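Local coordinates for probable dehydrogenase (Bordetella bronchiseptica, PDB 3MOI), which is probably an NAD(P)-dependent oxidoreductase of the GFO/IDH/MocA family, its substrate not established, at residues 202-207 with 211-216. Numbering follows the deposited sequence.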
loop_
_atom_site.group_PDB
_atom_site.type_symbol
_atom_site.label_atom_id
_atom_site.label_comp_id
_atom_site.label_asym_id
_atom_site.label_seq_id
_atom_site.Cartn_x
_atom_site.Cartn_y
_atom_site.Cartn_z
ATOM N N GLY A 202 -6.386 -8.530 11.884
ATOM C CA GLY A 202 -7.740 -9.072 11.892
ATOM C C GLY A 202 -7.722 -10.583 11.772
ATOM O O GLY A 202 -6.741 -11.211 11.281
ATOM N N ARG A 203 -8.796 -11.173 12.274
ATOM C CA ARG A 203 -9.051 -12.609 12.211
ATOM C C ARG A 203 -10.451 -12.705 11.690
ATOM O O ARG A 203 -11.376 -13.072 12.384
ATOM C CB ARG A 203 -9.019 -13.210 13.587
ATOM C CG ARG A 203 -7.689 -13.161 14.248
ATOM C CD ARG A 203 -7.711 -14.076 15.440
ATOM N NE ARG A 203 -7.921 -13.305 16.645
ATOM C CZ ARG A 203 -7.143 -13.386 17.728
ATOM N NH1 ARG A 203 -6.109 -14.262 17.774
ATOM N NH2 ARG A 203 -7.398 -12.576 18.778
ATOM N N LEU A 204 -10.604 -12.371 10.432
ATOM C CA LEU A 204 -11.923 -12.202 9.896
ATOM C C LEU A 204 -12.757 -13.468 9.697
ATOM O O LEU A 204 -13.896 -13.365 9.307
ATOM C CB LEU A 204 -11.804 -11.421 8.594
ATOM C CG LEU A 204 -11.154 -10.044 8.819
ATOM C CD1 LEU A 204 -11.399 -9.196 7.643
ATOM C CD2 LEU A 204 -11.640 -9.341 10.121
ATOM N N ASP A 205 -12.192 -14.644 9.956
ATOM C CA ASP A 205 -12.927 -15.902 9.838
ATOM C C ASP A 205 -12.839 -16.658 11.173
ATOM O O ASP A 205 -11.790 -17.188 11.566
ATOM C CB ASP A 205 -12.363 -16.729 8.673
ATOM C CG ASP A 205 -13.144 -18.021 8.391
ATOM O OD1 ASP A 205 -13.984 -18.476 9.214
ATOM O OD2 ASP A 205 -12.884 -18.596 7.314
ATOM N N PRO A 206 -13.962 -16.720 11.876
ATOM C CA PRO A 206 -13.975 -17.389 13.168
ATOM C C PRO A 206 -13.881 -18.890 13.074
ATOM O O PRO A 206 -13.572 -19.510 14.074
ATOM C CB PRO A 206 -15.324 -16.987 13.770
ATOM C CG PRO A 206 -16.191 -16.625 12.602
ATOM C CD PRO A 206 -15.253 -16.102 11.532
ATOM N N LYS A 207 -14.136 -19.485 11.906
ATOM C CA LYS A 207 -13.885 -20.943 11.746
ATOM C C LYS A 207 -12.392 -21.254 11.631
ATOM O O LYS A 207 -11.963 -22.389 11.798
ATOM C CB LYS A 207 -14.592 -21.527 10.513
ATOM C CG LYS A 207 -16.143 -21.403 10.488
ATOM C CD LYS A 207 -16.669 -21.692 9.028
ATOM C CE LYS A 207 -18.207 -21.593 8.835
ATOM N NZ LYS A 207 -18.908 -22.571 9.666
ATOM N N GLU A 211 -4.722 -14.982 12.734
ATOM C CA GLU A 211 -4.631 -13.753 12.019
ATOM C C GLU A 211 -4.551 -14.042 10.533
ATOM O O GLU A 211 -3.688 -14.767 10.090
ATOM C CB GLU A 211 -3.401 -12.964 12.479
ATOM C CG GLU A 211 -3.554 -12.296 13.837
ATOM C CD GLU A 211 -3.323 -13.198 15.029
ATOM O OE1 GLU A 211 -2.689 -14.256 14.829
ATOM O OE2 GLU A 211 -3.801 -12.857 16.173
ATOM N N GLY A 212 -5.456 -13.468 9.771
ATOM C CA GLY A 212 -5.347 -13.469 8.336
ATOM C C GLY A 212 -5.020 -12.164 7.640
ATOM O O GLY A 212 -4.626 -12.206 6.475
ATOM N N ASN A 213 -5.163 -11.005 8.303
ATOM C CA ASN A 213 -4.677 -9.740 7.704
ATOM C C ASN A 213 -4.005 -8.787 8.648
ATOM O O ASN A 213 -4.290 -8.721 9.841
ATOM C CB ASN A 213 -5.803 -8.995 7.011
ATOM C CG ASN A 213 -6.925 -8.545 7.987
ATOM O OD1 ASN A 213 -7.512 -9.347 8.667
ATOM N ND2 ASN A 213 -7.211 -7.285 8.015
ATOM N N CYS A 214 -3.195 -7.921 8.089
ATOM C CA CYS A 214 -2.494 -6.990 8.915
ATOM C C CYS A 214 -2.183 -5.767 8.167
ATOM O O CYS A 214 -1.731 -5.867 7.056
ATOM C CB CYS A 214 -1.178 -7.584 9.308
ATOM S SG CYS A 214 -0.037 -6.425 10.114
ATOM N N ALA A 215 -2.338 -4.619 8.820
ATOM C CA ALA A 215 -1.855 -3.369 8.286
ATOM C C ALA A 215 -0.866 -2.785 9.282
ATOM O O ALA A 215 -1.197 -2.682 10.478
ATOM C CB ALA A 215 -3.060 -2.350 7.962
ATOM N N ALA A 216 0.319 -2.411 8.785
ATOM C CA ALA A 216 1.388 -1.872 9.650
ATOM C C ALA A 216 2.215 -0.789 9.029
ATOM O O ALA A 216 2.467 -0.801 7.830
ATOM C CB ALA A 216 2.370 -3.011 10.145
#
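Gly-202 O is gripped by two consecutive backbone amides: Gly-212 N binds it at 3.0 Å, and Asn-213 N adds a straight but long, weak bond of 3.4 Å. Glu-211 CA also leans on Gly-202 O, a CA-H...O contact of 3.4 Å. Gly-202 returns the pairing through its own amide, whose N lies 2.9 Å from Asn-213 O. Two residues, Gly-212 and Asn-213, thus face one, a classic beta bulge, set where the antiparallel strands 194-202 and 213-220 of the mixed sheet in the C-terminal domain part into their connecting loop. Tyr-233 OH reaches into the bulge, accepting from Leu-204 N and, weakly, from Gly-212 N. Beyond the bulge the side chains of Arg-203 and Glu-211 run side by side in the same direction. The methylene CG of Arg-203 packs 3.8 Å from Glu-211 CA, and a bend at chi3 (-100°) turns the guanidinium so that one face lies over the carboxylate oxygen. The two flat groups are turned 39° against each other. Arg-203 NH1 and Glu-211 OE2 are 3.1 Å apart, but the oxygen sits well out of the guanidinium plane, making this salt bridge one of charge without a directed N-H. The other oxygen of Glu-211, OE1, is hydrogen-bonded to Thr-168 OG1, so the carboxylate of this buried residue has a second partner. The side chain of Asn-213 folds over the backbone of Gly-202, its CG 4.0 Å from Gly-202 CA. The side chain of Leu-204, from the loop, crosses that of Asn-213 at about a right angle. Leu-204 and Asn-213 also pack against Ser-146 and Met-147, respectively, of the second subunit.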